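Local coordinates for protein PncC family amidohydrolase (Enterobacter asburiae, PDB 6L19) that probably hydrolyses the amide of nicotinamide mononucleotide to give nicotinic acid mononucleotide and ammonia, at residues Lys22-Gly27 and Thr51-Asp56; Pro75-Arg80 and Glu86-Glu91; Arg139-Ser144 and Val155-Ala160. The protein carries 3 engineered substitutions. One frame throughout, in Å; residues are numbered along the deposited sequence. Where two conformers were deposited one is given.

Contact 1 of 3, residues Lys22-Gly27 and Thr51-Asp56; sequences KLTDLG and TAEFYD
The C-terminal end of helix 12-25, closed by a Schellman motif, rests its Leu23 and Thr24 on Glu53 and Phe54 of the turn that leads into strand 55-61. Leu23 provides the main apolar touch: its CD1 lies 3.6 Å from CD1 of Phe54, meeting the ring obliquely, while the two side chains run at about a right angle to each other. Nearer the backbones, Leu23 CB and Phe54 CB are 4.1 Å apart. Phe54 presents its ring this way because CG stands between the backbone N and the carbonyl carbon (chi1 66°), where the ring also tucks one face under the carbonyl oxygen of Thr51. That oxygen is gripped twice, by the amides of Phe54 and Tyr55, which tightens the turn.

Thr24 divides its two branches between different tasks. The methyl CG2 meets the ring obliquely, 4.1 Å from Phe54 CD2, and also touches Glu53 OE1 at 3.7 Å, a van der Waals contact; the hydroxyl turns back to the carbonyl of Ala20 in its own helix. Threonine suits the place because its methyl can pack across the contact while its hydroxyl is satisfied by a carbonyl of its own helix. In the Schellman motif, Gly27 takes a positive phi (58°) that a residue with a side chain adopts less easily, its N bonding Thr24 O while Leu28 N reaches Leu23 O. Leu45 of helix 40-46 also packs on Phe54, and Phe54 shares backbone bonds with Leu30. Just beyond, Asp56 is hydrogen-bonded to Ser63 and Phe62 of the second subunit.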
ATOM      1  N   LYS A  22      10.601   1.765 -19.136  1.00 24.72           N
ATOM      2  CA  LYS A  22       9.780   0.886 -19.975  1.00 27.58           C
ATOM      3  C   LYS A  22       8.312   1.307 -19.963  1.00 28.52           C
ATOM      4  O   LYS A  22       7.660   1.333 -21.010  1.00 29.64           O
ATOM      5  CB  LYS A  22       9.896  -0.567 -19.513  1.00 26.59           C
ATOM      6  CG  LYS A  22      11.175  -1.278 -19.911  1.00 30.30           C
ATOM      7  CD  LYS A  22      11.118  -1.772 -21.328  1.00 35.59           C
ATOM      8  CE  LYS A  22      12.468  -2.326 -21.756  1.00 39.43           C
ATOM      9  NZ  LYS A  22      12.353  -3.143 -22.990  1.00 44.15           N
ATOM     10  N   LEU A  23       7.780   1.657 -18.788  1.00 24.01           N
ATOM     11  CA  LEU A  23       6.357   1.974 -18.672  1.00 22.75           C
ATOM     12  C   LEU A  23       6.036   3.342 -19.268  1.00 25.72           C
ATOM     13  O   LEU A  23       5.068   3.486 -20.027  1.00 24.82           O
ATOM     14  CB  LEU A  23       5.927   1.921 -17.205  1.00 16.45           C
ATOM     15  CG  LEU A  23       6.012   0.537 -16.538  1.00 28.17           C
ATOM     16  CD1 LEU A  23       5.842   0.650 -15.014  1.00 22.43           C
ATOM     17  CD2 LEU A  23       5.000  -0.424 -17.128  1.00 25.04           C
ATOM     18  N   THR A  24       6.807   4.370 -18.899  1.00 23.97           N
ATOM     19  CA  THR A  24       6.502   5.706 -19.401  1.00 26.97           C
ATOM     20  C   THR A  24       6.677   5.788 -20.912  1.00 29.18           C
ATOM     21  O   THR A  24       5.975   6.563 -21.567  1.00 33.99           O
ATOM     22  CB  THR A  24       7.360   6.774 -18.707  1.00 23.94           C
ATOM     23  OG1 THR A  24       8.749   6.479 -18.894  1.00 26.78           O
ATOM     24  CG2 THR A  24       7.029   6.852 -17.231  1.00 26.08           C
ATOM     25  N   ASP A  25       7.563   4.970 -21.488  1.00 30.68           N
ATOM     26  CA  ASP A  25       7.717   4.962 -22.943  1.00 31.68           C
ATOM     27  C   ASP A  25       6.386   4.722 -23.656  1.00 40.62           C
ATOM     28  O   ASP A  25       6.130   5.294 -24.724  1.00 34.32           O
ATOM     29  CB  ASP A  25       8.733   3.894 -23.365  1.00 38.89           C
ATOM     30  CG  ASP A  25      10.189   4.372 -23.256  1.00 47.85           C
ATOM     31  OD1 ASP A  25      10.424   5.564 -22.964  1.00 43.41           O
ATOM     32  OD2 ASP A  25      11.103   3.539 -23.450  1.00 48.32           O
ATOM     33  N   LEU A  26       5.524   3.879 -23.084  1.00 32.28           N
ATOM     34  CA  LEU A  26       4.258   3.505 -23.707  1.00 28.49           C
ATOM     35  C   LEU A  26       3.059   4.065 -22.955  1.00 25.96           C
ATOM     36  O   LEU A  26       1.927   3.630 -23.197  1.00 26.15           O
ATOM     37  CB  LEU A  26       4.160   1.980 -23.814  1.00 26.85           C
ATOM     38  CG  LEU A  26       5.056   1.404 -24.916  1.00 38.20           C
ATOM     39  CD1 LEU A  26       5.227  -0.113 -24.859  1.00 33.70           C
ATOM     40  CD2 LEU A  26       4.484   1.805 -26.262  1.00 32.86           C
ATOM     41  N   GLY A  27       3.274   5.025 -22.059  1.00 22.54           N
ATOM     42  CA  GLY A  27       2.192   5.504 -21.213  1.00 27.47           C
ATOM     43  C   GLY A  27       1.522   4.432 -20.372  1.00 27.65           C
ATOM     44  O   GLY A  27       0.360   4.593 -19.997  1.00 24.44           O
ATOM     45  N   THR A  51       7.713   8.466 -10.303  1.00 34.57           N
ATOM     46  CA  THR A  51       6.665   7.516  -9.933  1.00 29.71           C
ATOM     47  C   THR A  51       5.278   8.005 -10.349  1.00 29.43           C
ATOM     48  O   THR A  51       4.452   7.216 -10.830  1.00 24.83           O
ATOM     49  CB  THR A  51       6.731   7.217  -8.422  1.00 29.10           C
ATOM     50  OG1 THR A  51       5.697   6.281  -8.060  1.00 24.74           O
ATOM     51  CG2 THR A  51       6.589   8.499  -7.579  1.00 27.53           C
ATOM     52  N   ALA A  52       5.021   9.315 -10.242  1.00 29.90           N
ATOM     53  CA  ALA A  52       3.687   9.824 -10.562  1.00 33.20           C
ATOM     54  C   ALA A  52       3.319   9.650 -12.036  1.00 34.65           C
ATOM     55  O   ALA A  52       2.127   9.663 -12.371  1.00 29.16           O
ATOM     56  CB  ALA A  52       3.581  11.295 -10.169  1.00 37.40           C
ATOM     57  N   GLU A  53       4.295   9.460 -12.924  1.00 29.61           N
ATOM     58  CA  GLU A  53       3.962   9.241 -14.328  1.00 29.38           C
ATOM     59  C   GLU A  53       3.525   7.810 -14.637  1.00 33.13           C
ATOM     60  O   GLU A  53       3.079   7.557 -15.763  1.00 29.91           O
ATOM     61  CB  GLU A  53       5.146   9.613 -15.231  1.00 33.43           C
ATOM     62  CG  GLU A  53       5.849  10.915 -14.828  1.00 43.32           C
ATOM     63  CD  GLU A  53       6.928  11.364 -15.816  1.00 63.91           C
ATOM     64  OE1 GLU A  53       7.503  10.504 -16.531  1.00 51.70           O
ATOM     65  OE2 GLU A  53       7.215  12.585 -15.861  1.00 73.04           O
ATOM     66  N   PHE A  54       3.627   6.860 -13.695  1.00 21.84           N
ATOM     67  CA  PHE A  54       3.261   5.497 -14.071  1.00 20.26           C
ATOM     68  C   PHE A  54       2.596   4.685 -12.958  1.00 23.98           C
ATOM     69  O   PHE A  54       2.120   3.577 -13.214  1.00 23.83           O
ATOM     70  CB  PHE A  54       4.489   4.738 -14.594  1.00 18.03           C
ATOM     71  CG  PHE A  54       5.549   4.497 -13.549  1.00 26.48           C
ATOM     72  CD1 PHE A  54       5.513   3.374 -12.739  1.00 22.80           C
ATOM     73  CD2 PHE A  54       6.588   5.403 -13.375  1.00 24.19           C
ATOM     74  CE1 PHE A  54       6.506   3.156 -11.772  1.00 20.44           C
ATOM     75  CE2 PHE A  54       7.573   5.196 -12.404  1.00 27.42           C
ATOM     76  CZ  PHE A  54       7.529   4.079 -11.604  1.00 27.25           C
ATOM     77  N   TYR A  55       2.543   5.209 -11.737  1.00 21.30           N
ATOM     78  CA  TYR A  55       2.072   4.443 -10.589  1.00 24.38           C
ATOM     79  C   TYR A  55       1.097   5.286  -9.786  1.00 22.62           C
ATOM     80  O   TYR A  55       1.415   6.418  -9.411  1.00 24.95           O
ATOM     81  CB  TYR A  55       3.243   3.999  -9.694  1.00 21.37           C
ATOM     82  CG  TYR A  55       2.828   3.100  -8.553  1.00 22.59           C
ATOM     83  CD1 TYR A  55       2.255   1.850  -8.795  1.00 18.11           C
ATOM     84  CD2 TYR A  55       2.998   3.493  -7.238  1.00 24.80           C
ATOM     85  CE1 TYR A  55       1.869   1.025  -7.764  1.00 17.66           C
ATOM     86  CE2 TYR A  55       2.622   2.661  -6.194  1.00 22.66           C
ATOM     87  CZ  TYR A  55       2.054   1.426  -6.470  1.00 23.17           C
ATOM     88  OH  TYR A  55       1.673   0.591  -5.452  1.00 22.05           O
ATOM     89  N   ASP A  56      -0.072   4.726  -9.501  1.00 22.30           N
ATOM     90  CA  ASP A  56      -1.102   5.484  -8.806  1.00 20.64           C
ATOM     91  C   ASP A  56      -1.565   4.742  -7.556  1.00 27.34           C
ATOM     92  O   ASP A  56      -1.374   5.233  -6.437  1.00 26.75           O
ATOM     93  CB  ASP A  56      -2.266   5.755  -9.761  1.00 28.02           C
ATOM     94  CG  ASP A  56      -3.296   6.737  -9.197  1.00 26.97           C
ATOM     95  OD1 ASP A  56      -3.137   7.247  -8.063  1.00 29.99           O
ATOM     96  OD2 ASP A  56      -4.281   6.998  -9.919  1.00 30.25           O
TER

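Contact 2 of 3, residues Pro75-Arg80 and Glu86-Glu91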
ATOM      1  N   PRO A  75     -15.296 -16.688  -2.917  1.00 26.41           N
ATOM      2  CA  PRO A  75     -15.173 -17.595  -1.756  1.00 24.10           C
ATOM      3  C   PRO A  75     -14.733 -18.994  -2.144  1.00 23.81           C
ATOM      4  O   PRO A  75     -13.919 -19.616  -1.445  1.00 24.38           O
ATOM      5  CB  PRO A  75     -16.585 -17.601  -1.148  1.00 28.23           C
ATOM      6  CG  PRO A  75     -17.343 -16.481  -1.820  1.00 24.56           C
ATOM      7  CD  PRO A  75     -16.661 -16.152  -3.099  1.00 22.48           C
ATOM      8  N   GLU A  76     -15.244 -19.491  -3.268  1.00 23.65           N
ATOM      9  CA  GLU A  76     -14.911 -20.835  -3.723  1.00 30.48           C
ATOM     10  C   GLU A  76     -13.437 -20.951  -4.081  1.00 27.79           C
ATOM     11  O   GLU A  76     -12.820 -21.993  -3.843  1.00 23.83           O
ATOM     12  CB  GLU A  76     -15.788 -21.208  -4.924  1.00 27.99           C
ATOM     13  CG  GLU A  76     -17.277 -21.113  -4.613  1.00 35.76           C
ATOM     14  CD  GLU A  76     -17.910 -19.791  -5.079  1.00 47.20           C
ATOM     15  OE1 GLU A  76     -17.244 -18.728  -5.014  1.00 31.99           O
ATOM     16  OE2 GLU A  76     -19.088 -19.820  -5.516  1.00 53.21           O
ATOM     17  N   THR A  77     -12.868 -19.910  -4.689  1.00 23.00           N
ATOM     18  CA  THR A  77     -11.433 -19.890  -4.946  1.00 20.84           C
ATOM     19  C   THR A  77     -10.655 -19.999  -3.642  1.00 23.39           C
ATOM     20  O   THR A  77      -9.706 -20.781  -3.532  1.00 25.82           O
ATOM     21  CB  THR A  77     -11.052 -18.605  -5.699  1.00 19.22           C
ATOM     22  OG1 THR A  77     -11.738 -18.561  -6.957  1.00 18.70           O
ATOM     23  CG2 THR A  77      -9.524 -18.528  -5.929  1.00 19.81           C
ATOM     24  N   LEU A  78     -11.060 -19.234  -2.628  1.00 20.54           N
ATOM     25  CA  LEU A  78     -10.355 -19.293  -1.356  1.00 20.69           C
ATOM     26  C   LEU A  78     -10.493 -20.674  -0.713  1.00 29.40           C
ATOM     27  O   LEU A  78      -9.517 -21.217  -0.175  1.00 21.79           O
ATOM     28  CB  LEU A  78     -10.868 -18.192  -0.432  1.00 22.16           C
ATOM     29  CG  LEU A  78     -10.447 -16.769  -0.845  1.00 25.07           C
ATOM     30  CD1 LEU A  78     -11.136 -15.728   0.010  1.00 24.36           C
ATOM     31  CD2 LEU A  78      -8.938 -16.585  -0.734  1.00 24.07           C
ATOM     32  N   GLU A  79     -11.685 -21.276  -0.785  1.00 23.74           N
ATOM     33  CA  GLU A  79     -11.882 -22.580  -0.154  0.64 27.02           C
ATOM     34  C   GLU A  79     -11.125 -23.680  -0.901  1.00 24.99           C
ATOM     35  O   GLU A  79     -10.490 -24.533  -0.276  1.00 31.19           O
ATOM     36  CB  GLU A  79     -13.380 -22.906  -0.067  0.64 27.05           C
ATOM     37  CG  GLU A  79     -14.260 -21.866   0.683  0.64 27.05           C
ATOM     38  CD  GLU A  79     -14.167 -21.962   2.212  0.64 31.90           C
ATOM     39  OE1 GLU A  79     -13.402 -22.826   2.690  0.64 30.00           O
ATOM     40  OE2 GLU A  79     -14.854 -21.178   2.938  0.64 29.09           O
ATOM     41  N   ARG A  80     -11.173 -23.674  -2.234  1.00 27.77           N
ATOM     42  CA  ARG A  80     -10.526 -24.733  -2.998  1.00 29.97           C
ATOM     43  C   ARG A  80      -9.007 -24.609  -3.017  1.00 33.63           C
ATOM     44  O   ARG A  80      -8.307 -25.627  -2.975  1.00 27.84           O
ATOM     45  CB  ARG A  80     -11.054 -24.748  -4.428  1.00 27.56           C
ATOM     46  CG  ARG A  80     -12.436 -25.332  -4.538  1.00 37.26           C
ATOM     47  CD  ARG A  80     -13.106 -24.912  -5.819  1.00 38.12           C
ATOM     48  NE  ARG A  80     -14.516 -24.602  -5.592  1.00 56.05           N
ATOM     49  CZ  ARG A  80     -15.501 -24.932  -6.423  1.00 58.93           C
ATOM     50  NH1 ARG A  80     -16.758 -24.602  -6.139  1.00 60.86           N
ATOM     51  NH2 ARG A  80     -15.227 -25.587  -7.541  1.00 69.00           N
ATOM     52  N   GLU A  86      -2.009 -19.603  -7.207  1.00 22.11           N
ATOM     53  CA  GLU A  86      -2.031 -18.873  -8.467  1.00 24.76           C
ATOM     54  C   GLU A  86      -3.445 -18.475  -8.865  1.00 23.08           C
ATOM     55  O   GLU A  86      -3.625 -17.442  -9.518  1.00 21.40           O
ATOM     56  CB  GLU A  86      -1.335 -19.705  -9.554  1.00 23.93           C
ATOM     57  CG  GLU A  86       0.161 -19.879  -9.197  1.00 26.06           C
ATOM     58  CD  GLU A  86       1.023 -20.516 -10.287  1.00 30.63           C
ATOM     59  OE1 GLU A  86       0.547 -20.728 -11.419  1.00 38.55           O
ATOM     60  OE2 GLU A  86       2.203 -20.809  -9.992  1.00 34.32           O
ATOM     61  N   GLN A  87      -4.451 -19.258  -8.467  1.00 21.32           N
ATOM     62  CA  GLN A  87      -5.840 -18.888  -8.724  1.00 24.91           C
ATOM     63  C   GLN A  87      -6.210 -17.608  -7.977  1.00 25.23           C
ATOM     64  O   GLN A  87      -6.801 -16.688  -8.549  1.00 23.44           O
ATOM     65  CB  GLN A  87      -6.775 -20.033  -8.313  1.00 28.81           C
ATOM     66  CG  GLN A  87      -6.699 -21.261  -9.219  1.00 24.86           C
ATOM     67  CD  GLN A  87      -5.578 -22.207  -8.820  1.00 30.06           C
ATOM     68  OE1 GLN A  87      -4.755 -21.909  -7.944  1.00 27.21           O
ATOM     69  NE2 GLN A  87      -5.542 -23.361  -9.461  1.00 32.78           N
ATOM     70  N   THR A  88      -5.849 -17.525  -6.694  1.00 21.83           N
ATOM     71  CA  THR A  88      -6.191 -16.340  -5.915  1.00 21.29           C
ATOM     72  C   THR A  88      -5.486 -15.089  -6.445  1.00 17.79           C
ATOM     73  O   THR A  88      -6.118 -14.032  -6.583  1.00 19.44           O
ATOM     74  CB  THR A  88      -5.860 -16.576  -4.450  1.00 25.04           C
ATOM     75  OG1 THR A  88      -6.791 -17.529  -3.928  1.00 23.61           O
ATOM     76  CG2 THR A  88      -5.961 -15.257  -3.649  1.00 18.81           C
ATOM     77  N   VAL A  89      -4.187 -15.184  -6.769  1.00 19.38           N
ATOM     78  CA  VAL A  89      -3.477 -13.975  -7.223  1.00 20.27           C
ATOM     79  C   VAL A  89      -3.948 -13.549  -8.608  1.00 18.96           C
ATOM     80  O   VAL A  89      -3.941 -12.352  -8.926  1.00 20.41           O
ATOM     81  CB  VAL A  89      -1.944 -14.136  -7.193  1.00 19.45           C
ATOM     82  CG1 VAL A  89      -1.413 -14.088  -5.753  1.00 19.82           C
ATOM     83  CG2 VAL A  89      -1.494 -15.411  -7.912  1.00 18.09           C
ATOM     84  N   THR A  90      -4.379 -14.499  -9.450  1.00 22.30           N
ATOM     85  CA  THR A  90      -4.993 -14.118 -10.721  1.00 21.05           C
ATOM     86  C   THR A  90      -6.215 -13.243 -10.492  1.00 19.47           C
ATOM     87  O   THR A  90      -6.396 -12.215 -11.160  1.00 18.55           O
ATOM     88  CB  THR A  90      -5.385 -15.356 -11.527  1.00 26.56           C
ATOM     89  OG1 THR A  90      -4.206 -16.082 -11.860  1.00 25.32           O
ATOM     90  CG2 THR A  90      -6.098 -14.943 -12.834  1.00 22.49           C
ATOM     91  N   GLU A  91      -7.066 -13.631  -9.538  1.00 17.43           N
ATOM     92  CA  GLU A  91      -8.250 -12.827  -9.263  1.00 19.68           C
ATOM     93  C   GLU A  91      -7.868 -11.492  -8.639  1.00 23.43           C
ATOM     94  O   GLU A  91      -8.423 -10.450  -9.016  1.00 16.40           O
ATOM     95  CB  GLU A  91      -9.229 -13.605  -8.370  1.00 19.63           C
ATOM     96  CG  GLU A  91      -9.852 -14.805  -9.125  1.00 23.59           C
ATOM     97  CD  GLU A  91     -10.785 -15.659  -8.268  1.00 26.60           C
ATOM     98  OE1 GLU A  91     -11.283 -15.173  -7.232  1.00 28.50           O
ATOM     99  OE2 GLU A  91     -11.012 -16.831  -8.639  1.00 30.29           O
TER
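The segments 75-80 and 86-91 run roughly antiparallel, their axes 9.4 Å apart at closest approach with an angle of 154° between directions, and Thr77 and Thr88 are the residues whose CA atoms come nearest, at 6.4 Å. Thr77 is central to the interface. Its hydroxyl donates to the carboxylate of Glu91 across the gap, OG1 to OE2 being a short 2.5 Å; the donor meets the syn side of that oxygen, 20° out of the carboxylate plane. The two side chains approach from opposite directions. Glu91 can span the distance because its chain is extended beyond CG (chi2 177°), and its other oxygen, OE1, accepts from the backbone N of Arg74, just ahead of the first helix. The carboxylate is therefore held at both oxygens, which should fix its rotation.

Such a pair of short-linked antiparallel helices forms an alpha-alpha hairpin, with Thr77 facing the partner helix. The methyl of Thr77, placed anti to the backbone N, points into the second helix: CG2 lies 3.5 Å from Thr88 OG1 and 3.9 Å from Gln87 CB. Thr88 OG1 is bonded to the carbonyl of Thr82 in the link between the helices, and the methyl of Thr77 packs against it together with Leu78, whose CD2 comes to 4.0 Å from Thr88 OG1, the side chains of Leu78 and Thr88 crossing at about a right angle. Gln87 contributes its CB alone, its amide end leading away. On the far flank of helix 86-100, Val89 packs on Ala107 and Ser109 of strand 104-110 and on Cys127 and Ala129 of strand 125-132.

Contact 3 of 3, residues Arg139-Ser144 and Val155-Ala160. Engineered in segment 139-144: Met141 (natural residue Val).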
ATOM      1  N   ARG A 139       3.297 -17.327 -11.154  0.54 24.59           N
ATOM      2  CA  ARG A 139       4.381 -18.199 -10.734  0.54 25.01           C
ATOM      3  C   ARG A 139       4.338 -18.365  -9.227  0.54 27.57           C
ATOM      4  O   ARG A 139       3.802 -17.523  -8.498  0.54 25.64           O
ATOM      5  CB  ARG A 139       5.748 -17.663 -11.169  0.54 29.35           C
ATOM      6  CG  ARG A 139       6.299 -18.356 -12.407  0.54 33.77           C
ATOM      7  CD  ARG A 139       6.818 -17.342 -13.409  0.54 33.53           C
ATOM      8  NE  ARG A 139       7.145 -17.945 -14.698  0.54 35.94           N
ATOM      9  CZ  ARG A 139       6.245 -18.358 -15.583  0.54 33.06           C
ATOM     10  NH1 ARG A 139       4.952 -18.242 -15.326  0.54 29.96           N
ATOM     11  NH2 ARG A 139       6.640 -18.887 -16.732  0.54 37.86           N
ATOM     12  N   THR A 140       4.917 -19.471  -8.772  1.00 26.31           N
ATOM     13  CA  THR A 140       5.059 -19.774  -7.355  1.00 26.02           C
ATOM     14  C   THR A 140       6.541 -19.939  -7.048  1.00 29.41           C
ATOM     15  O   THR A 140       7.271 -20.579  -7.809  1.00 31.49           O
ATOM     16  CB  THR A 140       4.284 -21.036  -6.966  1.00 26.18           C
ATOM     17  OG1 THR A 140       2.896 -20.858  -7.269  1.00 30.60           O
ATOM     18  CG2 THR A 140       4.435 -21.324  -5.480  1.00 23.30           C
ATOM     19  N   MET A 141       6.992 -19.338  -5.956  1.00 28.50           N
ATOM     20  CA  MET A 141       8.386 -19.418  -5.548  1.00 26.66           C
ATOM     21  C   MET A 141       8.435 -19.843  -4.090  1.00 27.00           C
ATOM     22  O   MET A 141       7.549 -19.510  -3.302  1.00 26.91           O
ATOM     23  CB  MET A 141       9.103 -18.065  -5.697  1.00 25.39           C
ATOM     24  CG  MET A 141       9.307 -17.576  -7.126  1.00 36.41           C
ATOM     25  SD  MET A 141      10.244 -18.642  -8.226  1.00 20.70           S
ATOM     26  CE  MET A 141      11.858 -18.018  -7.881  1.00 29.90           C
ATOM     27  N   LEU A 142       9.482 -20.568  -3.727  1.00 27.57           N
ATOM     28  CA  LEU A 142       9.774 -20.820  -2.324  1.00 29.20           C
ATOM     29  C   LEU A 142      11.060 -20.079  -1.973  1.00 26.92           C
ATOM     30  O   LEU A 142      12.121 -20.378  -2.528  1.00 27.62           O
ATOM     31  CB  LEU A 142       9.894 -22.316  -2.047  1.00 29.81           C
ATOM     32  CG  LEU A 142      10.315 -22.609  -0.610  1.00 37.35           C
ATOM     33  CD1 LEU A 142       9.206 -22.221   0.349  1.00 31.34           C
ATOM     34  CD2 LEU A 142      10.660 -24.085  -0.468  1.00 42.94           C
ATOM     35  N   PHE A 143      10.956 -19.093  -1.082  1.00 29.75           N
ATOM     36  CA  PHE A 143      12.086 -18.250  -0.703  1.00 27.33           C
ATOM     37  C   PHE A 143      12.623 -18.671   0.658  1.00 31.53           C
ATOM     38  O   PHE A 143      11.849 -18.849   1.608  1.00 27.10           O
ATOM     39  CB  PHE A 143      11.682 -16.776  -0.648  1.00 24.25           C
ATOM     40  CG  PHE A 143      11.311 -16.195  -1.983  1.00 28.11           C
ATOM     41  CD1 PHE A 143      12.250 -16.100  -2.993  1.00 20.18           C
ATOM     42  CD2 PHE A 143      10.012 -15.752  -2.226  1.00 27.50           C
ATOM     43  CE1 PHE A 143      11.911 -15.552  -4.229  1.00 26.36           C
ATOM     44  CE2 PHE A 143       9.657 -15.200  -3.462  1.00 21.00           C
ATOM     45  CZ  PHE A 143      10.609 -15.099  -4.466  1.00 24.28           C
ATOM     46  N   SER A 144      13.946 -18.785   0.759  1.00 27.49           N
ATOM     47  CA  SER A 144      14.595 -19.077   2.033  1.00 30.46           C
ATOM     48  C   SER A 144      14.733 -17.808   2.880  1.00 30.72           C
ATOM     49  O   SER A 144      14.748 -16.685   2.365  1.00 25.98           O
ATOM     50  CB  SER A 144      15.978 -19.693   1.801  1.00 30.87           C
ATOM     51  OG  SER A 144      16.878 -18.736   1.245  1.00 30.20           O
ATOM     52  N   VAL A 155       9.625  -8.890  -3.344  1.00 21.60           N
ATOM     53  CA  VAL A 155       9.573  -7.588  -4.007  1.00 16.90           C
ATOM     54  C   VAL A 155      10.499  -7.575  -5.222  1.00 21.67           C
ATOM     55  O   VAL A 155      10.124  -7.137  -6.315  1.00 21.72           O
ATOM     56  CB  VAL A 155       9.936  -6.458  -3.024  1.00 22.84           C
ATOM     57  CG1 VAL A 155      10.170  -5.148  -3.778  1.00 18.22           C
ATOM     58  CG2 VAL A 155       8.881  -6.285  -1.940  1.00 19.92           C
ATOM     59  N   HIS A 156      11.734  -8.037  -5.039  1.00 24.15           N
ATOM     60  CA  HIS A 156      12.699  -8.026  -6.136  1.00 20.50           C
ATOM     61  C   HIS A 156      12.220  -8.900  -7.292  1.00 17.24           C
ATOM     62  O   HIS A 156      12.316  -8.513  -8.464  1.00 19.79           O
ATOM     63  CB  HIS A 156      14.059  -8.513  -5.607  1.00 21.73           C
ATOM     64  CG  HIS A 156      15.195  -8.319  -6.557  1.00 20.48           C
ATOM     65  ND1 HIS A 156      15.480  -9.210  -7.573  1.00 27.10           N
ATOM     66  CD2 HIS A 156      16.136  -7.348  -6.633  1.00 25.34           C
ATOM     67  CE1 HIS A 156      16.537  -8.786  -8.244  1.00 27.71           C
ATOM     68  NE2 HIS A 156      16.948  -7.652  -7.701  1.00 24.60           N
ATOM     69  N   PHE A 157      11.682 -10.078  -6.977  1.00 18.82           N
ATOM     70  CA  PHE A 157      11.253 -10.998  -8.025  1.00 21.77           C
ATOM     71  C   PHE A 157      10.057 -10.441  -8.793  1.00 22.57           C
ATOM     72  O   PHE A 157      10.007 -10.522 -10.027  1.00 23.15           O
ATOM     73  CB  PHE A 157      10.928 -12.350  -7.394  1.00 19.06           C
ATOM     74  CG  PHE A 157      10.475 -13.405  -8.371  1.00 24.94           C
ATOM     75  CD1 PHE A 157      11.391 -14.076  -9.169  1.00 32.61           C
ATOM     76  CD2 PHE A 157       9.141 -13.763  -8.452  1.00 21.10           C
ATOM     77  CE1 PHE A 157      10.976 -15.080 -10.060  1.00 30.76           C
ATOM     78  CE2 PHE A 157       8.721 -14.768  -9.323  1.00 26.94           C
ATOM     79  CZ  PHE A 157       9.642 -15.420 -10.134  1.00 30.77           C
ATOM     80  N   SER A 158       9.091  -9.857  -8.082  1.00 23.20           N
ATOM     81  CA  SER A 158       7.916  -9.310  -8.749  1.00 21.25           C
ATOM     82  C   SER A 158       8.316  -8.245  -9.769  1.00 23.04           C
ATOM     83  O   SER A 158       7.719  -8.153 -10.846  1.00 22.80           O
ATOM     84  CB  SER A 158       6.955  -8.742  -7.707  1.00 20.11           C
ATOM     85  OG  SER A 158       7.439  -7.530  -7.131  1.00 24.02           O
ATOM     86  N   LEU A 159       9.345  -7.453  -9.455  1.00 20.38           N
ATOM     87  CA  LEU A 159       9.782  -6.384 -10.356  1.00 20.88           C
ATOM     88  C   LEU A 159      10.657  -6.922 -11.478  1.00 23.06           C
ATOM     89  O   LEU A 159      10.519  -6.509 -12.636  1.00 22.84           O
ATOM     90  CB  LEU A 159      10.548  -5.304  -9.576  1.00 16.75           C
ATOM     91  CG  LEU A 159       9.744  -4.514  -8.528  1.00 22.68           C
ATOM     92  CD1 LEU A 159      10.657  -3.717  -7.592  1.00 22.25           C
ATOM     93  CD2 LEU A 159       8.755  -3.572  -9.247  1.00 21.27           C
ATOM     94  N   ALA A 160      11.575  -7.829 -11.146  1.00 19.59           N
ATOM     95  CA  ALA A 160      12.457  -8.384 -12.161  1.00 24.87           C
ATOM     96  C   ALA A 160      11.664  -9.141 -13.219  1.00 26.65           C
ATOM     97  O   ALA A 160      11.964  -9.041 -14.415  1.00 24.04           O
ATOM     98  CB  ALA A 160      13.501  -9.290 -11.500  1.00 22.52           C
TER
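Phe157 of helix 147-165 is the hub of an apolar contact with Met141 and Phe143, and no hydrogen bond joins the two segments. Interactions with the ring come first. Met141, an engineered residue where the natural sequence has valine, sets its CG over one face of Phe157: the carbon is 3.9 Å from the ring centroid and 23° off the normal, a CH-pi contact, offset so that CE2 is the nearest ring atom at 3.6 Å. The sulfur adds a Met-aromatic contact, SD lying 4.3 Å from the centroid of the Phe157 ring in an oblique position. Bends at chi2 (-59°) and chi3 (-89°) fold the thioether back along the ring, so that CE reaches Phe157 CE1 at 3.8 Å. A flexible, polarisable chain of this kind can follow an aromatic surface closely.

Ordinary van der Waals packing supplies the rest. Phe143 approaches at about a right angle, and Phe143 CZ lies 4.0 Å from Phe157 CB. With CG anti to its backbone N, Phe157 extends away from the helix toward the strand, so that the ring takes Met141 on one face while CB meets Phe143 CZ.

Around this pair of partners, Phe128 of strand 125-132 meets the Phe157 ring edge-to-face, and Phe143 also leans on Val126 and Phe128 of the same strand and on Val150 and Ala154 of helix 147-165. That helix thereby lies against the outer part of the sheet, while Leu159 turns to helices 12-25 and 40-46.

All three contacts fall within one alpha/beta unit built around a mixed sheet. Contact 1 and contact 2 sit on opposite sides of the chain's centre, their own centres 29 Å apart, and they do not touch. Contact 3 reaches the same sheet as contact 1, yet their nearest atoms remain about 8 Å apart. Contacts 2 and 3 do meet: Glu86 OE2 lies 2.8 Å from Thr140 OG1, a probable hydrogen bond that ties the start of helix 86-100 to strand 135-142. A bound sodium ion lies about 11 Å from the side chain of Phe143 and about 13 Å from that of Thr88, so neither contact 3 nor contact 2 reaches it through these residues.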